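Local coordinates for ECXA (Escherichia coli, PDB 4L63), which probably acts as a zinc metallopeptidase and is the A subunit of an AB5 holotoxin with a cholera-like B pentamer, at residues A2-P6 and H213-R217; Y23-Y29 and F108-S114; W71-I76 and V234-R238; R137-P141 and R217-E221; V186-L192 and R249-L255. All coordinates share one frame. Residues are numbered along the deposited sequence.

Interaction 1: residues A2-P6 and H213-R217; sequences AERTP and HYLER
E3, Y214 and A2 bury the most surface here, and the contact can be built round them. Residues 2-6 form an irregular, largely extended N-terminal tail with no helix or strand, while 213-215 form the last turn of helix 207-215, which E216 ends by taking positive phi (58°/35°). The register sets A2 against L215 (CA to CA 5.2 Å) and E3 against Y214 (4.9 Å). One hydrogen bond fixes it: E3 N donates to Y214 O at 3.0 Å and 160°, so a carbonyl of the final helical turn is used by the tail. Y214 takes chi1 t and turns its ring to the tail; A2 CB sits over one face, 4.0 Å from the ring centroid, as a CH-pi contact, and T5 OG1 reaches to 3.1 Å from Y214 CD1 while hydrogen-bonding to Q194 O. E3, chi1 m and chi2 t, brings OE1 to 3.0 Å from H213 CE1. This N-terminal tail docks across a helix C-terminus at the surface, away from the zinc. E3 OE2 and E216 OE2, like charges, are 4.2 Å apart, so between the segments attraction comes mainly from the E3 N to Y214 O bond and the Y214 ring, while N193 bonds E3 O and T5 N from outside.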
# COMPACT_ATOMS: atom_id res chain seq x y z
N ALA A 2 2.57 -14.47 14.02
CA ALA A 2 2.57 -15.13 12.72
C ALA A 2 3.70 -14.62 11.84
O ALA A 2 4.12 -13.47 11.95
CB ALA A 2 1.23 -14.92 12.02
N GLU A 3 4.21 -15.49 10.97
CA GLU A 3 5.28 -15.12 10.05
C GLU A 3 4.74 -14.28 8.90
O GLU A 3 3.53 -14.04 8.81
CB GLU A 3 5.97 -16.36 9.51
CG GLU A 3 7.10 -16.86 10.38
CD GLU A 3 7.94 -17.91 9.68
OE1 GLU A 3 7.94 -17.92 8.44
OE2 GLU A 3 8.58 -18.73 10.38
N ARG A 4 5.62 -13.84 8.02
CA ARG A 4 5.19 -13.00 6.92
C ARG A 4 5.02 -13.81 5.63
O ARG A 4 5.99 -14.26 5.03
CB ARG A 4 6.17 -11.87 6.68
CG ARG A 4 5.50 -10.65 6.07
CD ARG A 4 6.42 -9.99 5.08
NE ARG A 4 5.78 -8.84 4.44
CZ ARG A 4 6.16 -7.58 4.61
NH1 ARG A 4 7.18 -7.29 5.42
NH2 ARG A 4 5.53 -6.61 3.98
N THR A 5 3.77 -13.96 5.21
CA THR A 5 3.44 -14.67 3.98
C THR A 5 4.01 -13.93 2.78
O THR A 5 3.80 -12.73 2.63
CB THR A 5 1.93 -14.82 3.83
OG1 THR A 5 1.41 -15.48 5.00
CG2 THR A 5 1.58 -15.65 2.60
N PRO A 6 4.76 -14.65 1.93
CA PRO A 6 5.33 -14.06 0.71
C PRO A 6 4.23 -13.51 -0.20
O PRO A 6 3.14 -14.07 -0.24
CB PRO A 6 6.05 -15.24 0.04
CG PRO A 6 6.32 -16.21 1.15
CD PRO A 6 5.18 -16.05 2.13
N HIS A 213 3.66 -22.97 8.03
CA HIS A 213 4.83 -22.10 7.95
C HIS A 213 4.45 -20.69 8.42
O HIS A 213 5.23 -20.03 9.11
CB HIS A 213 5.36 -22.09 6.52
CG HIS A 213 6.66 -21.37 6.34
ND1 HIS A 213 6.74 -20.00 6.18
CD2 HIS A 213 7.93 -21.82 6.28
CE1 HIS A 213 8.00 -19.64 6.03
NE2 HIS A 213 8.75 -20.73 6.10
N TYR A 214 3.24 -20.28 8.08
CA TYR A 214 2.72 -18.97 8.47
C TYR A 214 2.31 -18.92 9.94
O TYR A 214 2.61 -17.95 10.64
CB TYR A 214 1.52 -18.60 7.59
CG TYR A 214 0.66 -17.47 8.11
CD1 TYR A 214 1.09 -16.15 8.05
CD2 TYR A 214 -0.61 -17.73 8.62
CE1 TYR A 214 0.29 -15.12 8.51
CE2 TYR A 214 -1.42 -16.70 9.08
CZ TYR A 214 -0.96 -15.40 9.02
OH TYR A 214 -1.76 -14.37 9.48
N LEU A 215 1.64 -19.96 10.40
CA LEU A 215 1.13 -19.99 11.77
C LEU A 215 2.22 -20.28 12.79
O LEU A 215 2.04 -20.08 13.99
CB LEU A 215 0.01 -21.02 11.89
CG LEU A 215 -1.31 -20.58 11.27
CD1 LEU A 215 -2.32 -21.71 11.30
CD2 LEU A 215 -1.85 -19.35 11.99
N GLU A 216 3.36 -20.77 12.30
CA GLU A 216 4.50 -21.14 13.13
C GLU A 216 4.12 -22.21 14.16
O GLU A 216 4.63 -22.22 15.29
CB GLU A 216 5.08 -19.91 13.83
CG GLU A 216 6.14 -19.20 13.00
CD GLU A 216 6.89 -18.14 13.79
OE1 GLU A 216 7.77 -18.50 14.59
OE2 GLU A 216 6.59 -16.94 13.60
N ARG A 217 3.24 -23.11 13.76
CA ARG A 217 2.77 -24.20 14.61
C ARG A 217 1.97 -25.18 13.75
O ARG A 217 1.66 -24.86 12.59
CB ARG A 217 1.92 -23.67 15.77
CG ARG A 217 0.79 -22.77 15.34
CD ARG A 217 -0.11 -22.42 16.51
NE ARG A 217 -1.33 -21.75 16.06
CZ ARG A 217 -2.35 -22.36 15.47
NH1 ARG A 217 -3.42 -21.67 15.10
NH2 ARG A 217 -2.31 -23.67 15.26

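Interaction 2: residues Y23-Y29 and F108-S114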
# COMPACT_ATOMS: atom_id res chain seq x y z
N TYR A 23 -15.41 -12.03 -15.17
CA TYR A 23 -16.74 -12.62 -15.10
C TYR A 23 -17.45 -12.14 -13.83
O TYR A 23 -16.84 -11.99 -12.77
CB TYR A 23 -16.67 -14.15 -15.16
CG TYR A 23 -16.43 -14.66 -16.57
CD1 TYR A 23 -17.47 -14.72 -17.49
CD2 TYR A 23 -15.16 -15.04 -17.00
CE1 TYR A 23 -17.27 -15.16 -18.78
CE2 TYR A 23 -14.94 -15.49 -18.29
CZ TYR A 23 -16.00 -15.55 -19.18
OH TYR A 23 -15.80 -15.99 -20.47
N ASN A 24 -18.73 -11.85 -13.99
CA ASN A 24 -19.57 -11.35 -12.91
C ASN A 24 -20.38 -12.50 -12.34
O ASN A 24 -21.35 -12.94 -12.97
CB ASN A 24 -20.48 -10.24 -13.44
CG ASN A 24 -21.22 -9.51 -12.35
OD1 ASN A 24 -21.69 -10.11 -11.39
ND2 ASN A 24 -21.35 -8.20 -12.51
N ILE A 25 -20.00 -13.01 -11.17
CA ILE A 25 -20.66 -14.20 -10.64
C ILE A 25 -22.06 -13.88 -10.12
O ILE A 25 -22.88 -14.78 -9.91
CB ILE A 25 -19.83 -14.89 -9.53
CG1 ILE A 25 -19.67 -13.98 -8.31
CG2 ILE A 25 -18.47 -15.35 -10.07
CD1 ILE A 25 -19.12 -14.71 -7.09
N THR A 26 -22.35 -12.59 -9.92
CA THR A 26 -23.71 -12.18 -9.58
C THR A 26 -24.59 -12.32 -10.82
O THR A 26 -25.71 -12.82 -10.74
CB THR A 26 -23.77 -10.73 -9.05
OG1 THR A 26 -23.01 -10.62 -7.84
CG2 THR A 26 -25.22 -10.32 -8.77
N SER A 27 -24.08 -11.87 -11.96
CA SER A 27 -24.80 -12.00 -13.23
C SER A 27 -24.93 -13.46 -13.65
O SER A 27 -25.95 -13.88 -14.19
CB SER A 27 -24.10 -11.22 -14.33
OG SER A 27 -23.92 -9.86 -13.97
N ILE A 28 -23.87 -14.24 -13.40
CA ILE A 28 -23.82 -15.63 -13.83
C ILE A 28 -24.75 -16.53 -13.01
O ILE A 28 -25.50 -17.33 -13.57
CB ILE A 28 -22.38 -16.18 -13.77
CG1 ILE A 28 -21.50 -15.50 -14.83
CG2 ILE A 28 -22.36 -17.68 -13.98
CD1 ILE A 28 -20.01 -15.81 -14.69
N TYR A 29 -24.72 -16.39 -11.69
CA TYR A 29 -25.48 -17.27 -10.82
C TYR A 29 -26.80 -16.67 -10.34
O TYR A 29 -27.69 -17.39 -9.86
CB TYR A 29 -24.64 -17.68 -9.61
CG TYR A 29 -23.38 -18.44 -9.96
CD1 TYR A 29 -23.42 -19.52 -10.84
CD2 TYR A 29 -22.15 -18.08 -9.42
CE1 TYR A 29 -22.27 -20.22 -11.17
CE2 TYR A 29 -21.00 -18.77 -9.74
CZ TYR A 29 -21.06 -19.84 -10.62
OH TYR A 29 -19.91 -20.53 -10.93
N PHE A 108 -15.71 -24.06 -14.39
CA PHE A 108 -16.37 -22.76 -14.30
C PHE A 108 -17.12 -22.47 -15.59
O PHE A 108 -16.52 -22.34 -16.65
CB PHE A 108 -15.37 -21.64 -14.01
CG PHE A 108 -16.00 -20.29 -13.82
CD1 PHE A 108 -16.65 -19.97 -12.64
CD2 PHE A 108 -15.96 -19.34 -14.83
CE1 PHE A 108 -17.23 -18.72 -12.46
CE2 PHE A 108 -16.53 -18.09 -14.66
CZ PHE A 108 -17.17 -17.78 -13.48
N ASP A 109 -18.44 -22.36 -15.47
CA ASP A 109 -19.31 -22.16 -16.63
C ASP A 109 -20.05 -20.83 -16.54
O ASP A 109 -20.92 -20.65 -15.68
CB ASP A 109 -20.30 -23.32 -16.75
CG ASP A 109 -21.29 -23.12 -17.87
OD1 ASP A 109 -20.94 -22.46 -18.87
OD2 ASP A 109 -22.42 -23.63 -17.75
N PRO A 110 -19.72 -19.90 -17.44
CA PRO A 110 -20.34 -18.56 -17.47
C PRO A 110 -21.85 -18.60 -17.70
O PRO A 110 -22.53 -17.60 -17.45
CB PRO A 110 -19.63 -17.88 -18.65
CG PRO A 110 -18.30 -18.58 -18.74
CD PRO A 110 -18.61 -20.01 -18.40
N SER A 111 -22.37 -19.74 -18.15
CA SER A 111 -23.82 -19.89 -18.32
C SER A 111 -24.51 -20.16 -16.99
O SER A 111 -25.73 -20.05 -16.88
CB SER A 111 -24.12 -21.02 -19.31
OG SER A 111 -23.77 -20.65 -20.63
N GLY A 112 -23.73 -20.52 -15.97
CA GLY A 112 -24.26 -20.76 -14.65
C GLY A 112 -24.18 -22.20 -14.19
O GLY A 112 -24.26 -22.48 -13.00
N ASN A 113 -24.02 -23.12 -15.14
CA ASN A 113 -23.92 -24.54 -14.82
C ASN A 113 -22.49 -24.97 -14.50
O ASN A 113 -21.93 -25.86 -15.15
CB ASN A 113 -24.47 -25.40 -15.97
CG ASN A 113 -24.63 -26.85 -15.57
OD1 ASN A 113 -24.88 -27.16 -14.41
ND2 ASN A 113 -24.47 -27.75 -16.54
N SER A 114 -21.91 -24.34 -13.48
CA SER A 114 -20.59 -24.70 -13.00
C SER A 114 -20.66 -26.01 -12.22
O SER A 114 -21.58 -26.21 -11.43
CB SER A 114 -20.01 -23.58 -12.13
OG SER A 114 -19.66 -22.47 -12.93
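A hydroxyl-to-hydroxyl bond is the striking feature: S114 OG donates to Y29 OH at 2.8 Å, and the same OG accepts from D109 N, also at 2.8 Å. Y29 OH is bonded in addition to I165 O, just past the zinc ligand H164, so a chain of hydrogen bonds links the 108-114 loop through Y29 to the end of the HExxH helix. The loop joins strands 104-107 and 115-119. It folds as a type I turn from D109 to G112, with D109 OD1 taking S111 N in an Asx turn. G112, at phi 113°, lies 5.2 Å from I28 by CA; a CB there would be tight against I28 O and jammed against the preceding carbonyl. In the other segment, N24 is the N-cap of helix 25-29, its OD1 accepting from S27 N at 3.0 Å. Most of the remaining side-chain contacts are apolar. F108 turns its edge to the face of Y23 in an offset edge-to-face pair, centroids 5.8 Å apart, and I28 CD1 meets F108 CZ at 3.7 Å. P110 CG touches Y23 CE1 at 3.6 Å. The F108 side chain lies about 6 Å from that of H164. The chemistry is thus an apolar, aromatic centre whose tyrosine hydroxyls are satisfied at its margin, Y29 OH by S114 and I165 O, Y23 OH by H180 O.

Interaction 3: residues W71-I76 and V234-R238; sequences WAPSGI and VRVMR
In this metzincin-like domain, the turn that leaves helix 60-70 packs on helix 228-239 close to the zinc-binding helix. W71 comes first: chi1 m, chi2 94°, its indole bringing CZ3 to 3.6 Å from V234 CG2, with NE1 bonded to K159 O and the side chain about 7 Å from that of H160. Residues 72-74 make a 3-10 turn, S74 N bonding to W71 O at 3.0 Å. P73 O lies 3.0 Å from R235 NH2. S74 sits nearest, its CA 5.4 Å from that of R235; chi1 p lets OG donate back to W71 O at 2.7 Å and rest 3.4 Å from V234 CG1. G75 follows with phi 102° and psi 0°, where a CB would clash with R238 NH1. I76, chi1 p, lays CG2 4.0 Å from V234 CG1 and 3.7 Å from R238 CD. V234 is t; R235 and R238 are both m at chi1 and reach over the turn. R238, chi3 p, ends the contact with a short but poorly angled, weak hydrogen bond, NH1 to S74 O at 2.6 Å.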
# COMPACT_ATOMS: atom_id res chain seq x y z
N TRP A 71 -16.80 -18.84 2.84
CA TRP A 71 -16.65 -17.81 1.82
C TRP A 71 -17.68 -16.70 1.99
O TRP A 71 -17.63 -15.68 1.30
CB TRP A 71 -16.76 -18.42 0.42
CG TRP A 71 -15.58 -19.25 0.02
CD1 TRP A 71 -15.44 -20.61 0.15
CD2 TRP A 71 -14.37 -18.79 -0.60
NE1 TRP A 71 -14.23 -21.01 -0.34
CE2 TRP A 71 -13.55 -19.91 -0.80
CE3 TRP A 71 -13.91 -17.53 -0.99
CZ2 TRP A 71 -12.29 -19.82 -1.39
CZ3 TRP A 71 -12.64 -17.43 -1.57
CH2 TRP A 71 -11.85 -18.57 -1.76
N ALA A 72 -18.60 -16.90 2.93
CA ALA A 72 -19.67 -15.94 3.22
C ALA A 72 -19.22 -14.49 3.51
O ALA A 72 -19.94 -13.56 3.17
CB ALA A 72 -20.52 -16.45 4.38
N PRO A 73 -18.04 -14.30 4.15
CA PRO A 73 -17.56 -12.92 4.32
C PRO A 73 -17.41 -12.11 3.02
O PRO A 73 -17.31 -10.88 3.08
CB PRO A 73 -16.19 -13.11 4.97
CG PRO A 73 -16.35 -14.34 5.78
CD PRO A 73 -17.26 -15.24 4.98
N SER A 74 -17.40 -12.79 1.87
CA SER A 74 -17.33 -12.10 0.58
C SER A 74 -18.67 -11.44 0.20
O SER A 74 -18.71 -10.60 -0.69
CB SER A 74 -16.91 -13.07 -0.52
OG SER A 74 -17.95 -13.97 -0.79
N GLY A 75 -19.75 -11.84 0.88
CA GLY A 75 -21.05 -11.21 0.66
C GLY A 75 -21.97 -12.05 -0.20
O GLY A 75 -23.13 -11.70 -0.41
N ILE A 76 -21.45 -13.20 -0.61
CA ILE A 76 -22.21 -14.18 -1.36
C ILE A 76 -23.26 -14.83 -0.51
O ILE A 76 -23.08 -15.01 0.68
CB ILE A 76 -21.34 -15.34 -1.88
CG1 ILE A 76 -20.54 -15.96 -0.76
CG2 ILE A 76 -20.44 -14.86 -3.00
CD1 ILE A 76 -20.44 -17.46 -0.83
N VAL A 234 -13.21 -12.45 -4.32
CA VAL A 234 -14.59 -12.81 -4.65
C VAL A 234 -15.50 -11.57 -4.68
O VAL A 234 -16.40 -11.48 -5.51
CB VAL A 234 -15.14 -13.87 -3.68
CG1 VAL A 234 -16.62 -14.16 -3.96
CG2 VAL A 234 -14.33 -15.16 -3.81
N ARG A 235 -15.25 -10.61 -3.78
CA ARG A 235 -15.97 -9.33 -3.84
C ARG A 235 -15.82 -8.65 -5.19
O ARG A 235 -16.77 -8.06 -5.70
CB ARG A 235 -15.48 -8.36 -2.76
CG ARG A 235 -16.00 -8.67 -1.39
CD ARG A 235 -15.82 -7.49 -0.43
NE ARG A 235 -16.44 -7.82 0.84
CZ ARG A 235 -17.75 -7.78 1.06
NH1 ARG A 235 -18.57 -7.40 0.09
NH2 ARG A 235 -18.24 -8.11 2.25
N VAL A 236 -14.63 -8.73 -5.77
CA VAL A 236 -14.40 -8.24 -7.12
C VAL A 236 -15.22 -9.05 -8.14
O VAL A 236 -15.87 -8.47 -9.01
CB VAL A 236 -12.91 -8.29 -7.49
CG1 VAL A 236 -12.72 -7.98 -8.96
CG2 VAL A 236 -12.13 -7.29 -6.63
N MET A 237 -15.19 -10.37 -8.00
CA MET A 237 -15.89 -11.26 -8.93
C MET A 237 -17.40 -11.10 -8.82
O MET A 237 -18.13 -11.42 -9.75
CB MET A 237 -15.52 -12.73 -8.70
CG MET A 237 -14.02 -13.05 -8.88
SD MET A 237 -13.29 -12.39 -10.39
CE MET A 237 -14.16 -13.33 -11.65
N ARG A 238 -17.87 -10.63 -7.66
CA ARG A 238 -19.30 -10.38 -7.48
C ARG A 238 -19.77 -9.14 -8.24
O ARG A 238 -20.94 -9.02 -8.55
CB ARG A 238 -19.67 -10.22 -6.00
CG ARG A 238 -19.64 -11.51 -5.22
CD ARG A 238 -19.96 -11.25 -3.76
NE ARG A 238 -21.27 -10.63 -3.58
CZ ARG A 238 -21.53 -9.69 -2.69
NH1 ARG A 238 -20.57 -9.23 -1.89
NH2 ARG A 238 -22.75 -9.19 -2.59

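Interaction 4: residues R137-P141 and R217-E221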
# COMPACT_ATOMS: atom_id res chain seq x y z
N ARG A 137 7.54 -32.61 9.73
CA ARG A 137 7.85 -31.19 9.58
C ARG A 137 7.01 -30.37 10.56
O ARG A 137 7.26 -29.19 10.77
CB ARG A 137 7.63 -30.71 8.15
CG ARG A 137 8.93 -30.43 7.39
CD ARG A 137 9.84 -29.47 8.15
NE ARG A 137 9.23 -28.16 8.35
CZ ARG A 137 9.45 -27.38 9.42
NH1 ARG A 137 10.26 -27.79 10.38
NH2 ARG A 137 8.85 -26.20 9.51
N GLY A 138 6.01 -31.02 11.15
CA GLY A 138 5.18 -30.39 12.16
C GLY A 138 4.10 -29.50 11.57
O GLY A 138 3.59 -28.61 12.24
N ALA A 139 3.76 -29.74 10.30
CA ALA A 139 2.70 -28.99 9.64
C ALA A 139 1.33 -29.41 10.17
O ALA A 139 0.38 -28.63 10.15
CB ALA A 139 2.78 -29.17 8.14
N ILE A 140 1.24 -30.65 10.63
CA ILE A 140 0.03 -31.16 11.25
C ILE A 140 0.39 -31.77 12.60
O ILE A 140 1.48 -32.33 12.76
CB ILE A 140 -0.68 -32.22 10.38
CG1 ILE A 140 0.32 -33.30 9.92
CG2 ILE A 140 -1.35 -31.57 9.17
CD1 ILE A 140 -0.32 -34.41 9.10
N PRO A 141 -0.51 -31.66 13.59
CA PRO A 141 -0.20 -32.21 14.91
C PRO A 141 -0.06 -33.73 14.88
O PRO A 141 -0.89 -34.40 14.28
CB PRO A 141 -1.41 -31.78 15.76
CG PRO A 141 -2.51 -31.60 14.77
CD PRO A 141 -1.86 -31.08 13.53
N ARG A 217 3.24 -23.11 13.76
CA ARG A 217 2.77 -24.20 14.61
C ARG A 217 1.97 -25.18 13.75
O ARG A 217 1.66 -24.86 12.59
CB ARG A 217 1.92 -23.67 15.77
CG ARG A 217 0.79 -22.77 15.34
CD ARG A 217 -0.11 -22.42 16.51
NE ARG A 217 -1.33 -21.75 16.06
CZ ARG A 217 -2.35 -22.36 15.47
NH1 ARG A 217 -3.42 -21.67 15.10
NH2 ARG A 217 -2.31 -23.67 15.26
N PRO A 218 1.64 -26.37 14.28
CA PRO A 218 0.80 -27.30 13.51
C PRO A 218 -0.58 -26.72 13.18
O PRO A 218 -1.08 -25.86 13.90
CB PRO A 218 0.68 -28.52 14.43
CG PRO A 218 1.13 -28.05 15.78
CD PRO A 218 2.15 -27.00 15.51
N VAL A 219 -1.18 -27.21 12.10
CA VAL A 219 -2.43 -26.66 11.58
C VAL A 219 -3.62 -27.59 11.77
O VAL A 219 -3.55 -28.78 11.45
CB VAL A 219 -2.30 -26.33 10.08
CG1 VAL A 219 -3.66 -26.19 9.43
CG2 VAL A 219 -1.50 -25.06 9.89
N THR A 220 -4.72 -27.05 12.30
CA THR A 220 -5.98 -27.78 12.38
C THR A 220 -7.00 -27.17 11.43
O THR A 220 -6.66 -26.34 10.58
CB THR A 220 -6.54 -27.81 13.82
OG1 THR A 220 -6.77 -26.47 14.26
CG2 THR A 220 -5.56 -28.50 14.76
N GLU A 221 -8.26 -27.57 11.57
CA GLU A 221 -9.29 -27.20 10.60
C GLU A 221 -9.92 -25.84 10.90
O GLU A 221 -10.54 -25.23 10.02
CB GLU A 221 -10.37 -28.28 10.56
CG GLU A 221 -9.82 -29.68 10.38
CD GLU A 221 -10.89 -30.69 9.97
OE1 GLU A 221 -12.08 -30.42 10.21
OE2 GLU A 221 -10.53 -31.76 9.44
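Two irregular loops meet here, each just past a helix. The 137-141 loop leaves helix 131-137 through G138, whose positive phi (80°) and two bonds back into the last turn make a Schellman motif. The 217-221 loop follows helix 207-215 and is largely extended from P218 to T220. They come closest at I140 and P218, CA to CA 4.5 Å, and share one backbone hydrogen bond, V219 N to A139 O at 2.9 Å and 149°. Beside it, P218 CA makes a CA-H...O contact with G138 O at 3.3 Å, so two successive carbonyls of one loop face the other. V219 O, by contrast, has P141 CD at 3.5 Å and is buried with no polar partner in the model.

The side chains add a small apolar patch. The rings of P218 and P141 abut, P218 CB lying 3.7 Å from P141 CD, and T220 CG2 reaches P141 CG at 4.3 Å. A139 and I140 point their CB atoms away from the other loop; I140 packs on L134, I208 and Y149, which ties the loop to three helices, while V219 packs on L211 and S212. R217 sends its guanidinium to D223 in a salt bridge. Overall this is a loop-to-loop junction outside any regular sheet, at which a Schellman-ended helix and the exit of helix 207-215 are joined, remote from the zinc site.

Interaction 5: residues V186-L192 and R249-L255; sequences VARCRLL and RFSCLGL
The two segments run parallel, the second from the end of helix 246-249 into a 3-10 turn at 253-255. V186 pairs with R249 (CA to CA 4.5 Å), A187 with F250 (4.3 Å) and C189 with C252 (5.4 Å); R188 and F250 form a single parallel beta bridge. R188 N donates to R249 O at 2.8 Å, and R188 O accepts from S251 N at 2.9 Å and from water 1 at 2.7 Å, which accepts weakly from C252 N at 3.3 Å. A187, at positive phi (56°), offers O to S251 OG at 2.7 Å (S251 chi1 p); that OG also meets R228 NH1. C189 O accepts from N229, R190 O from K10, L192 O from Q194. R188 NH1 salt-bridges E185, while R190 NH2 and R249 NH2 hydrogen-bond to backbone of a neighbouring ECXB subunit. The disulfide joins C189 SG (chi1 t) to C252 SG (chi1 p) at 2.1 Å, chi3 92°. Beyond it L191 CD1 packs 3.7 Å from L255 CB, and L192 CG 3.7 Å from L255 CD1. Covalent and polar links thus pin the C-terminal segment at the interface with the B subunits.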
# COMPACT_ATOMS: atom_id res chain seq x y z
N VAL A 186 -6.58 -9.91 -9.22
CA VAL A 186 -7.57 -9.02 -8.64
C VAL A 186 -7.23 -8.74 -7.17
O VAL A 186 -6.49 -9.50 -6.53
CB VAL A 186 -8.99 -9.62 -8.73
CG1 VAL A 186 -9.42 -9.75 -10.19
CG2 VAL A 186 -9.05 -10.99 -8.05
N ALA A 187 -7.76 -7.64 -6.65
CA ALA A 187 -7.78 -7.38 -5.21
C ALA A 187 -6.41 -7.42 -4.56
O ALA A 187 -6.28 -7.84 -3.40
CB ALA A 187 -8.72 -8.39 -4.52
N ARG A 188 -5.37 -7.00 -5.28
CA ARG A 188 -4.02 -7.07 -4.73
C ARG A 188 -3.89 -6.32 -3.41
O ARG A 188 -4.37 -5.19 -3.26
CB ARG A 188 -3.00 -6.50 -5.72
CG ARG A 188 -1.61 -6.33 -5.11
CD ARG A 188 -0.74 -5.55 -6.05
NE ARG A 188 -0.50 -6.34 -7.25
CZ ARG A 188 0.40 -6.03 -8.18
NH1 ARG A 188 0.56 -6.82 -9.24
NH2 ARG A 188 1.14 -4.93 -8.04
N CYS A 189 -3.24 -6.97 -2.45
CA CYS A 189 -2.90 -6.29 -1.22
C CYS A 189 -1.65 -6.91 -0.64
O CYS A 189 -1.68 -8.01 -0.09
CB CYS A 189 -4.05 -6.35 -0.22
SG CYS A 189 -3.63 -5.49 1.33
N ARG A 190 -0.53 -6.21 -0.81
CA ARG A 190 0.74 -6.68 -0.27
C ARG A 190 1.05 -6.07 1.09
O ARG A 190 1.89 -6.59 1.83
CB ARG A 190 1.88 -6.35 -1.23
CG ARG A 190 1.83 -7.17 -2.51
CD ARG A 190 2.77 -6.58 -3.54
NE ARG A 190 2.32 -5.25 -3.94
CZ ARG A 190 2.83 -4.57 -4.96
NH1 ARG A 190 3.81 -5.11 -5.68
NH2 ARG A 190 2.37 -3.37 -5.26
N LEU A 191 0.37 -4.98 1.43
CA LEU A 191 0.68 -4.27 2.69
C LEU A 191 0.12 -4.91 3.95
O LEU A 191 0.59 -4.63 5.05
CB LEU A 191 0.19 -2.82 2.60
CG LEU A 191 1.02 -1.92 1.67
CD1 LEU A 191 0.31 -0.59 1.43
CD2 LEU A 191 2.40 -1.67 2.29
N LEU A 192 -0.89 -5.77 3.82
CA LEU A 192 -1.50 -6.37 5.02
C LEU A 192 -1.10 -7.84 5.15
O LEU A 192 -1.36 -8.64 4.25
CB LEU A 192 -3.03 -6.23 4.97
CG LEU A 192 -3.58 -4.80 5.07
CD1 LEU A 192 -5.10 -4.75 4.84
CD2 LEU A 192 -3.24 -4.17 6.40
N ARG A 249 -8.32 -4.07 -9.39
CA ARG A 249 -6.96 -4.60 -9.28
C ARG A 249 -6.39 -4.54 -7.87
O ARG A 249 -5.50 -5.33 -7.52
CB ARG A 249 -6.01 -3.86 -10.22
CG ARG A 249 -6.28 -4.06 -11.70
CD ARG A 249 -5.27 -3.28 -12.53
NE ARG A 249 -3.91 -3.54 -12.07
CZ ARG A 249 -2.83 -2.88 -12.47
NH1 ARG A 249 -2.94 -1.89 -13.35
NH2 ARG A 249 -1.64 -3.20 -11.98
N PHE A 250 -6.86 -3.58 -7.07
CA PHE A 250 -6.28 -3.34 -5.74
C PHE A 250 -7.34 -3.39 -4.65
O PHE A 250 -8.44 -2.89 -4.86
CB PHE A 250 -5.58 -1.98 -5.69
CG PHE A 250 -4.59 -1.76 -6.78
CD1 PHE A 250 -3.37 -2.41 -6.76
CD2 PHE A 250 -4.86 -0.89 -7.82
CE1 PHE A 250 -2.45 -2.20 -7.76
CE2 PHE A 250 -3.94 -0.68 -8.83
CZ PHE A 250 -2.74 -1.34 -8.80
N SER A 251 -7.00 -3.95 -3.49
CA SER A 251 -7.97 -4.00 -2.40
C SER A 251 -7.48 -3.29 -1.13
O SER A 251 -8.18 -3.29 -0.12
CB SER A 251 -8.34 -5.45 -2.06
OG SER A 251 -7.24 -6.14 -1.47
N CYS A 252 -6.28 -2.70 -1.16
CA CYS A 252 -5.85 -1.90 -0.00
C CYS A 252 -4.88 -0.79 -0.40
O CYS A 252 -4.01 -0.41 0.39
CB CYS A 252 -5.23 -2.81 1.09
SG CYS A 252 -3.55 -3.49 0.79
N LEU A 253 -5.04 -0.23 -1.60
CA LEU A 253 -4.09 0.76 -2.09
C LEU A 253 -4.23 2.08 -1.32
O LEU A 253 -3.28 2.87 -1.27
CB LEU A 253 -4.27 1.02 -3.59
CG LEU A 253 -3.12 1.81 -4.22
CD1 LEU A 253 -1.79 1.12 -3.93
CD2 LEU A 253 -3.34 1.96 -5.73
N GLY A 254 -5.39 2.29 -0.71
CA GLY A 254 -5.59 3.45 0.15
C GLY A 254 -4.50 3.58 1.21
O GLY A 254 -4.16 4.68 1.64
N LEU A 255 -3.95 2.44 1.62
CA LEU A 255 -2.93 2.42 2.68
C LEU A 255 -1.66 3.15 2.26
O LEU A 255 -0.88 3.60 3.10
CB LEU A 255 -2.58 0.98 3.07
CG LEU A 255 -3.62 0.24 3.91
CD1 LEU A 255 -3.23 -1.22 4.06
CD2 LEU A 255 -3.69 0.90 5.27
O HOH W 1 -3.49 -2.69 -2.92

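Interactions 2 and 3 lie nearest the zinc and both pack apolar side chains, with I25 of interaction 2 touching V234 of interaction 3. Across them I25 N meets M237 O at 2.8 Å and T26 OG1 meets R238 O at 2.7 Å, both probable hydrogen bonds, so helix 25-29 sits on helix 228-239. Interaction 5 meets helix 228-239 through V186 and A187 on V236; it alone carries a disulfide. Interactions 1 and 4 share R217 and flank the end of helix 207-215, each with a single backbone hydrogen bond across. Only interaction 1 is a surface contact; 2 to 5 are partly buried. Interactions 1 and 5 both include residues that contact ECXB, whereas 2, 3 and 4 touch no other chain.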